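Local coordinates for protein endonuclease V (Bacillus subtilis, PDB 3GA2) that probably takes part in the repair of deaminated bases by a magnesium-dependent cut in double-stranded DNA at the second phosphodiester bond 3' to a deoxyinosine, at residues 7-12 against 95-100; 73-78 against 223-228; 145-148 against 154-157. The protein carries 1 engineered substitution. One frame throughout, in Å; residues are numbered along the deposited sequence.

Contact 1. Residues 7-12 against 95-100; sequences HKFDMK and ELPLII
F9 reaches out of the loop that precedes helix 14-25 and lays its ring against L96 and P97, the residues that begin helix 96-105. The bond from CA to CB already heads for the helix, and with CG beside the backbone N and anti to the carbonyl carbon (chi1 -63°) the ring continues in that direction. CG is 3.9 Å from P97 CG, and CD2 lies about as far from the same atom; CD1 and CE2 are only slightly more distant. P97 CG therefore hovers over the middle of one ring face, 3.8 Å from the F9 centroid and 5° off the ring normal, an almost ideal CH-pi contact. At the far end of the ring CE1 and CZ turn to L96: F9 CZ comes within 3.5 Å of L96 CB, which approaches obliquely, and L96 CD2 lies in the ring plane at the edge, 3.9 Å from F9 CE1. No hydrogen bond crosses, so shape and apolar character carry the contact. A proline suits the first turn of a helix, where its missing N-H costs no bond, and its compact ring presents the C-H groups of CG to the aromatic face. L96 also touches H131 and F135 of helix 128-136. The arrangement is a proline-aromatic CH-pi contact, joining the N-terminal loop to the start of a helix in this RNase H-like alpha/beta fold.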
loop_
_atom_site.group_PDB
_atom_site.type_symbol
_atom_site.label_atom_id
_atom_site.label_comp_id
_atom_site.label_asym_id
_atom_site.label_seq_id
_atom_site.Cartn_x
_atom_site.Cartn_y
_atom_site.Cartn_z
ATOM N N HIS A 7 -14.433 10.638 3.071
ATOM C CA HIS A 7 -15.762 10.086 3.271
ATOM C C HIS A 7 -15.869 9.279 4.556
ATOM O O HIS A 7 -14.867 8.958 5.197
ATOM C CB HIS A 7 -16.157 9.188 2.093
ATOM C CG HIS A 7 -15.285 7.982 1.925
ATOM N ND1 HIS A 7 -14.197 7.960 1.075
ATOM C CD2 HIS A 7 -15.349 6.750 2.483
ATOM C CE1 HIS A 7 -13.634 6.767 1.114
ATOM N NE2 HIS A 7 -14.313 6.012 1.960
ATOM N N LYS A 8 -17.100 8.940 4.915
ATOM C CA LYS A 8 -17.361 8.166 6.119
ATOM C C LYS A 8 -17.365 6.684 5.771
ATOM O O LYS A 8 -17.362 6.315 4.599
ATOM C CB LYS A 8 -18.713 8.574 6.707
ATOM C CG LYS A 8 -19.875 8.330 5.758
ATOM C CD LYS A 8 -20.931 9.413 5.867
ATOM C CE LYS A 8 -21.979 9.258 4.773
ATOM N NZ LYS A 8 -22.877 10.443 4.682
ATOM N N PHE A 9 -17.374 5.839 6.792
ATOM C CA PHE A 9 -17.379 4.398 6.582
ATOM C C PHE A 9 -18.697 3.782 7.040
ATOM O O PHE A 9 -18.711 2.900 7.895
ATOM C CB PHE A 9 -16.205 3.773 7.335
ATOM C CG PHE A 9 -14.865 4.237 6.841
ATOM C CD1 PHE A 9 -14.264 3.627 5.744
ATOM C CD2 PHE A 9 -14.233 5.325 7.428
ATOM C CE1 PHE A 9 -13.054 4.096 5.241
ATOM C CE2 PHE A 9 -13.026 5.802 6.934
ATOM C CZ PHE A 9 -12.437 5.186 5.836
ATOM N N ASP A 10 -19.804 4.250 6.465
ATOM C CA ASP A 10 -21.127 3.740 6.824
ATOM C C ASP A 10 -21.751 2.887 5.719
ATOM O O ASP A 10 -22.940 2.571 5.776
ATOM C CB ASP A 10 -22.080 4.894 7.145
ATOM C CG ASP A 10 -21.575 5.776 8.261
ATOM O OD1 ASP A 10 -21.288 5.258 9.364
ATOM O OD2 ASP A 10 -21.471 7.000 8.042
HETATM N N MSE A 11 -20.955 2.521 4.718
HETATM C CA MSE A 11 -21.445 1.710 3.607
HETATM C C MSE A 11 -22.090 0.412 4.091
HETATM O O MSE A 11 -21.573 -0.240 4.999
HETATM C CB MSE A 11 -20.300 1.366 2.646
HETATM C CG MSE A 11 -19.681 2.546 1.897
HETATM SE SE MSE A 11 -18.622 3.749 2.987
HETATM C CE MSE A 11 -19.742 5.316 2.856
ATOM N N LYS A 12 -23.212 0.037 3.477
ATOM C CA LYS A 12 -23.911 -1.192 3.848
ATOM C C LYS A 12 -23.801 -2.238 2.738
ATOM O O LYS A 12 -22.958 -3.131 2.799
ATOM C CB LYS A 12 -25.390 -0.915 4.136
ATOM C CG LYS A 12 -25.730 0.536 4.429
ATOM C CD LYS A 12 -26.335 1.201 3.202
ATOM C CE LYS A 12 -26.592 2.677 3.430
ATOM N NZ LYS A 12 -27.214 3.305 2.233
ATOM N N GLU A 95 -9.869 -1.420 6.085
ATOM C CA GLU A 95 -8.489 -1.206 6.510
ATOM C C GLU A 95 -8.232 0.275 6.735
ATOM O O GLU A 95 -7.507 0.651 7.647
ATOM C CB GLU A 95 -7.512 -1.724 5.454
ATOM C CG GLU A 95 -7.621 -3.202 5.164
ATOM C CD GLU A 95 -6.570 -3.665 4.175
ATOM O OE1 GLU A 95 -6.508 -3.098 3.065
ATOM O OE2 GLU A 95 -5.810 -4.598 4.508
ATOM N N LEU A 96 -8.844 1.106 5.898
ATOM C CA LEU A 96 -8.676 2.545 5.974
ATOM C C LEU A 96 -8.819 3.142 7.371
ATOM O O LEU A 96 -7.987 3.951 7.785
ATOM C CB LEU A 96 -9.631 3.229 4.999
ATOM C CG LEU A 96 -9.022 3.620 3.648
ATOM C CD1 LEU A 96 -8.158 2.487 3.122
ATOM C CD2 LEU A 96 -10.134 3.959 2.655
ATOM N N PRO A 97 -9.866 2.759 8.118
ATOM C CA PRO A 97 -10.032 3.312 9.469
ATOM C C PRO A 97 -8.763 3.173 10.320
ATOM O O PRO A 97 -8.329 4.131 10.959
ATOM C CB PRO A 97 -11.218 2.518 10.019
ATOM C CG PRO A 97 -12.059 2.323 8.778
ATOM C CD PRO A 97 -11.011 1.906 7.758
ATOM N N LEU A 98 -8.162 1.988 10.318
ATOM C CA LEU A 98 -6.936 1.777 11.081
ATOM C C LEU A 98 -5.769 2.540 10.460
ATOM O O LEU A 98 -4.894 3.034 11.173
ATOM C CB LEU A 98 -6.592 0.286 11.155
ATOM C CG LEU A 98 -7.448 -0.528 12.130
ATOM C CD1 LEU A 98 -7.131 -2.003 12.006
ATOM C CD2 LEU A 98 -7.188 -0.036 13.545
ATOM N N ILE A 99 -5.756 2.634 9.133
ATOM C CA ILE A 99 -4.689 3.343 8.432
ATOM C C ILE A 99 -4.728 4.830 8.764
ATOM O O ILE A 99 -3.700 5.443 9.064
ATOM C CB ILE A 99 -4.807 3.167 6.907
ATOM C CG1 ILE A 99 -4.728 1.675 6.563
ATOM C CG2 ILE A 99 -3.691 3.949 6.199
ATOM C CD1 ILE A 99 -4.937 1.354 5.084
ATOM N N ILE A 100 -5.925 5.399 8.721
ATOM C CA ILE A 100 -6.109 6.810 9.014
ATOM C C ILE A 100 -5.737 7.103 10.460
ATOM O O ILE A 100 -5.073 8.095 10.746
ATOM C CB ILE A 100 -7.568 7.231 8.779
ATOM C CG1 ILE A 100 -7.998 6.830 7.370
ATOM C CG2 ILE A 100 -7.714 8.732 8.981
ATOM C CD1 ILE A 100 -7.079 7.343 6.288
#

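Contact 2. Residues 73-78 against 223-228; sequences IEKVHS and DLETHV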
loop_
_atom_site.group_PDB
_atom_site.type_symbol
_atom_site.label_atom_id
_atom_site.label_comp_id
_atom_site.label_asym_id
_atom_site.label_seq_id
_atom_site.Cartn_x
_atom_site.Cartn_y
_atom_site.Cartn_z
ATOM N N ILE A 73 12.928 7.082 11.498
ATOM C CA ILE A 73 12.796 8.292 12.292
ATOM C C ILE A 73 11.523 8.314 13.114
ATOM O O ILE A 73 11.411 9.078 14.068
ATOM C CB ILE A 73 12.847 9.556 11.408
ATOM C CG1 ILE A 73 11.730 9.517 10.364
ATOM C CG2 ILE A 73 14.206 9.654 10.750
ATOM C CD1 ILE A 73 11.734 10.702 9.420
ATOM N N GLU A 74 10.558 7.481 12.747
ATOM C CA GLU A 74 9.305 7.434 13.485
ATOM C C GLU A 74 8.532 6.140 13.237
ATOM O O GLU A 74 8.554 5.580 12.139
ATOM C CB GLU A 74 8.432 8.648 13.121
ATOM C CG GLU A 74 7.047 8.638 13.771
ATOM C CD GLU A 74 6.270 9.929 13.556
ATOM O OE1 GLU A 74 6.244 10.444 12.417
ATOM O OE2 GLU A 74 5.666 10.425 14.528
ATOM N N LYS A 75 7.855 5.667 14.276
ATOM C CA LYS A 75 7.049 4.460 14.176
ATOM C C LYS A 75 5.758 4.662 14.956
ATOM O O LYS A 75 5.775 5.147 16.088
ATOM C CB LYS A 75 7.806 3.243 14.727
ATOM C CG LYS A 75 9.055 2.890 13.941
ATOM C CD LYS A 75 9.515 1.465 14.200
ATOM C CE LYS A 75 9.951 1.256 15.634
ATOM N NZ LYS A 75 10.424 -0.137 15.858
ATOM N N VAL A 76 4.638 4.323 14.333
ATOM C CA VAL A 76 3.335 4.449 14.978
ATOM C C VAL A 76 2.501 3.252 14.590
ATOM O O VAL A 76 2.830 2.537 13.646
ATOM C CB VAL A 76 2.570 5.720 14.524
ATOM C CG1 VAL A 76 3.304 6.968 14.976
ATOM C CG2 VAL A 76 2.393 5.711 13.006
ATOM N N HIS A 77 1.419 3.024 15.317
ATOM C CA HIS A 77 0.560 1.911 14.984
ATOM C C HIS A 77 -0.845 2.168 15.486
ATOM O O HIS A 77 -1.071 3.003 16.362
ATOM C CB HIS A 77 1.106 0.604 15.569
ATOM C CG HIS A 77 0.987 0.510 17.055
ATOM N ND1 HIS A 77 -0.194 0.184 17.687
ATOM C CD2 HIS A 77 1.890 0.732 18.037
ATOM C CE1 HIS A 77 -0.013 0.211 18.994
ATOM N NE2 HIS A 77 1.245 0.543 19.234
ATOM N N SER A 78 -1.786 1.447 14.901
ATOM C CA SER A 78 -3.181 1.560 15.258
ATOM C C SER A 78 -3.648 0.128 15.475
ATOM O O SER A 78 -3.192 -0.787 14.785
ATOM C CB SER A 78 -3.950 2.212 14.106
ATOM O OG SER A 78 -5.271 2.543 14.494
ATOM N N ASP A 223 6.034 -4.419 7.753
ATOM C CA ASP A 223 5.559 -5.795 7.782
ATOM C C ASP A 223 6.078 -6.507 9.035
ATOM O O ASP A 223 5.313 -7.128 9.767
ATOM C CB ASP A 223 6.018 -6.521 6.513
ATOM C CG ASP A 223 5.414 -7.906 6.374
ATOM O OD1 ASP A 223 4.260 -8.106 6.805
ATOM O OD2 ASP A 223 6.092 -8.790 5.810
ATOM N N LEU A 224 7.379 -6.407 9.282
ATOM C CA LEU A 224 7.976 -7.039 10.447
ATOM C C LEU A 224 7.401 -6.469 11.742
ATOM O O LEU A 224 7.261 -7.183 12.732
ATOM C CB LEU A 224 9.493 -6.848 10.441
ATOM C CG LEU A 224 10.300 -7.546 9.344
ATOM C CD1 LEU A 224 11.743 -7.075 9.395
ATOM C CD2 LEU A 224 10.229 -9.056 9.525
ATOM N N GLU A 225 7.066 -5.185 11.734
ATOM C CA GLU A 225 6.524 -4.545 12.925
ATOM C C GLU A 225 5.091 -5.001 13.215
ATOM O O GLU A 225 4.725 -5.226 14.371
ATOM C CB GLU A 225 6.577 -3.024 12.772
ATOM C CG GLU A 225 6.194 -2.266 14.023
ATOM C CD GLU A 225 7.272 -2.292 15.084
ATOM O OE1 GLU A 225 6.922 -2.174 16.277
ATOM O OE2 GLU A 225 8.469 -2.412 14.737
ATOM N N THR A 226 4.284 -5.139 12.167
ATOM C CA THR A 226 2.901 -5.581 12.323
ATOM C C THR A 226 2.868 -7.011 12.856
ATOM O O THR A 226 1.973 -7.381 13.617
ATOM C CB THR A 226 2.137 -5.547 10.984
ATOM O OG1 THR A 226 2.794 -6.396 10.035
ATOM C CG2 THR A 226 2.079 -4.135 10.434
ATOM N N HIS A 227 3.852 -7.812 12.464
ATOM C CA HIS A 227 3.914 -9.200 12.909
ATOM C C HIS A 227 4.310 -9.321 14.371
ATOM O O HIS A 227 3.733 -10.121 15.108
ATOM C CB HIS A 227 4.886 -9.988 12.034
ATOM C CG HIS A 227 4.397 -10.194 10.634
ATOM N ND1 HIS A 227 5.211 -10.642 9.617
ATOM C CD2 HIS A 227 3.173 -10.011 10.083
ATOM C CE1 HIS A 227 4.511 -10.728 8.500
ATOM N NE2 HIS A 227 3.271 -10.350 8.755
ATOM N N VAL A 228 5.288 -8.523 14.790
ATOM C CA VAL A 228 5.746 -8.555 16.172
ATOM C C VAL A 228 4.666 -8.012 17.109
ATOM O O VAL A 228 4.481 -8.528 18.208
ATOM C CB VAL A 228 7.058 -7.747 16.354
ATOM C CG1 VAL A 228 6.832 -6.287 16.028
ATOM C CG2 VAL A 228 7.568 -7.901 17.778
#
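A surface salt bridge between K75 and E225 ties an outermost strand of the central sheet, 72-81, to helix 217-235, which packs on the sheet of this RNase H-like fold. It lies near the probable magnesium site, since the side chain of E225 is about 7 Å from that of D46. K75 NZ donates to E225 OE2 at 3.2 Å, and the ammonium comes in 47° out of the carboxylate plane, so the bond is made from above the group. E225 OE1 is 4.1 Å from the same K75 NZ, which makes the grip essentially one-oxygen rather than forked. The two chains meet at about a right angle, each with one bend: K75 turns at chi3 (-65°), and E225 leaves with CG anti to the backbone N and then folds at chi2 (75°), lifting its carboxylate toward the lysine. Two long, flexible side chains suit this place, because each can bend to bring its charged end to the other across the space between strand and helix backbones. Replacing E225 by an alanine would probably leave the K75 ammonium without its mate and free its chain to swing into solvent, removing the polar tie between strand and helix. Further in, E225 and T226 both touch C61 of the adjoining strand 55-66, and where 73-78 begins, the strand is irregular: I73 and E74 sit opposite the single residue V64, a classic beta bulge. The next residue on the helix, T226, turns its hydroxyl back onto its own backbone: T226 OG1 donates to D223 O at 2.6 Å, and the same D223 O also accepts the helical bond from H227 N, at 3.1 Å.

Contact 3. Residues 145-148 against 154-157; sequences KTYL and DFVT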
loop_
_atom_site.group_PDB
_atom_site.type_symbol
_atom_site.label_atom_id
_atom_site.label_comp_id
_atom_site.label_asym_id
_atom_site.label_seq_id
_atom_site.Cartn_x
_atom_site.Cartn_y
_atom_site.Cartn_z
ATOM N N LYS A 145 2.623 -8.416 -2.847
ATOM C CA LYS A 145 3.409 -9.654 -2.802
ATOM C C LYS A 145 2.799 -10.735 -3.684
ATOM O O LYS A 145 3.460 -11.711 -4.027
ATOM C CB LYS A 145 3.486 -10.194 -1.373
ATOM C CG LYS A 145 4.113 -9.265 -0.352
ATOM C CD LYS A 145 3.889 -9.807 1.057
ATOM C CE LYS A 145 4.382 -8.839 2.111
ATOM N NZ LYS A 145 4.131 -9.348 3.484
ATOM N N THR A 146 1.527 -10.574 -4.028
ATOM C CA THR A 146 0.846 -11.555 -4.862
ATOM C C THR A 146 0.169 -10.865 -6.032
ATOM O O THR A 146 -0.259 -9.711 -5.931
ATOM C CB THR A 146 -0.222 -12.330 -4.070
ATOM O OG1 THR A 146 -1.254 -11.430 -3.652
ATOM C CG2 THR A 146 0.398 -12.991 -2.844
ATOM N N TYR A 147 0.062 -11.590 -7.139
ATOM C CA TYR A 147 -0.540 -11.053 -8.344
ATOM C C TYR A 147 -2.052 -11.180 -8.399
ATOM O O TYR A 147 -2.603 -12.268 -8.247
ATOM C CB TYR A 147 0.055 -11.737 -9.572
ATOM C CG TYR A 147 -0.533 -11.253 -10.880
ATOM C CD1 TYR A 147 -0.321 -9.947 -11.322
ATOM C CD2 TYR A 147 -1.291 -12.110 -11.683
ATOM C CE1 TYR A 147 -0.843 -9.506 -12.537
ATOM C CE2 TYR A 147 -1.820 -11.681 -12.897
ATOM C CZ TYR A 147 -1.590 -10.379 -13.318
ATOM O OH TYR A 147 -2.099 -9.963 -14.521
ATOM N N LEU A 148 -2.715 -10.053 -8.632
ATOM C CA LEU A 148 -4.165 -10.014 -8.751
ATOM C C LEU A 148 -4.497 -10.108 -10.241
ATOM O O LEU A 148 -4.309 -9.142 -10.983
ATOM C CB LEU A 148 -4.696 -8.697 -8.182
ATOM C CG LEU A 148 -6.216 -8.514 -8.211
ATOM C CD1 LEU A 148 -6.881 -9.578 -7.349
ATOM C CD2 LEU A 148 -6.567 -7.123 -7.701
ATOM N N ASP A 154 -2.730 -12.365 -17.739
ATOM C CA ASP A 154 -1.584 -12.843 -16.993
ATOM C C ASP A 154 -0.390 -11.959 -17.307
ATOM O O ASP A 154 -0.298 -11.384 -18.392
ATOM C CB ASP A 154 -1.277 -14.294 -17.359
ATOM C CG ASP A 154 -0.110 -14.854 -16.574
ATOM O OD1 ASP A 154 -0.133 -14.774 -15.325
ATOM O OD2 ASP A 154 0.832 -15.378 -17.205
ATOM N N PHE A 155 0.524 -11.849 -16.353
ATOM C CA PHE A 155 1.699 -11.018 -16.539
ATOM C C PHE A 155 2.844 -11.803 -17.155
ATOM O O PHE A 155 2.832 -13.036 -17.171
ATOM C CB PHE A 155 2.137 -10.428 -15.195
ATOM C CG PHE A 155 2.669 -11.445 -14.229
ATOM C CD1 PHE A 155 4.014 -11.799 -14.246
ATOM C CD2 PHE A 155 1.827 -12.048 -13.298
ATOM C CE1 PHE A 155 4.515 -12.735 -13.353
ATOM C CE2 PHE A 155 2.318 -12.989 -12.397
ATOM C CZ PHE A 155 3.667 -13.334 -12.423
ATOM N N VAL A 156 3.825 -11.076 -17.676
ATOM C CA VAL A 156 5.000 -11.691 -18.272
ATOM C C VAL A 156 6.068 -11.710 -17.195
ATOM O O VAL A 156 6.344 -10.687 -16.570
ATOM C CB VAL A 156 5.515 -10.881 -19.478
ATOM C CG1 VAL A 156 6.823 -11.476 -19.980
ATOM C CG2 VAL A 156 4.479 -10.885 -20.587
ATOM N N THR A 157 6.655 -12.877 -16.964
ATOM C CA THR A 157 7.690 -12.992 -15.949
ATOM C C THR A 157 8.859 -12.090 -16.317
ATOM O O THR A 157 9.385 -12.161 -17.425
ATOM C CB THR A 157 8.193 -14.434 -15.823
ATOM O OG1 THR A 157 7.104 -15.290 -15.460
ATOM C CG2 THR A 157 9.278 -14.522 -14.760
#
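An edge-to-face aromatic pair, Y147 with F155, joins two parts of the long connection between strands 140-144 and 165-170, at the protein surface. The edge of F155 points at the face of Y147, with the centroids 4.7 Å apart and the planes at 69°. The atom that does most of the touching is F155 CD2, which stands 3.3 Å above the plane of Y147, over its centre. From there it is 3.5 Å from Y147 CG and hardly farther from the other ring carbons. Its neighbour F155 CE2 leans toward the root of the tyrosine, 3.8 Å from Y147 CB. Y147 extends with CG anti to its own N (chi1 179°), which carries its ring across to the other segment. F155 holds CG between its N and carbonyl carbon (chi1 68°), and the two side chains run past each other in opposite directions. At the far end of the ring, Y147 OH lies 3.8 Å from D154 C and 3.7 Å from F155 N without a hydrogen bond to either; its polar partner is C153 O, just before the second segment. F189 adds a third aromatic ring, edge-to-face with F155 and also meeting Y147, while I168 of strand 165-170 touches both. Phenylalanine suits the inserted edge because it needs no polar partner, whereas tyrosine combines a broad face with a hydroxyl that can reach the backbone. The slightly positive rim hydrogens of F155 meet the electron-rich face of Y147, a weakly directional attraction, and the hydroxyl bond to C153 O probably limits how far the tyrosine ring can swing, helping to keep that face presented to F155.

Overall arrangement
Contacts 2 and 3 are joined most directly: K145 at the start of 145-148 forms a salt bridge through NZ to D223 OD2, 3.1 Å away, although the centres lie about 27 Å apart. K145 NZ also pairs with D116, a predicted magnesium ligand, so this link runs beside the probable active site. E225 of contact 2 has its side chain about 11 Å from that of D116. Contact 1 lies away from both predicted magnesium-binding aspartates, D46 and D116; it meets contact 2 by packing, with L98 O 3.2 Å from S78 CB, and approaches contact 3 no closer than about 11 Å between nearest atoms.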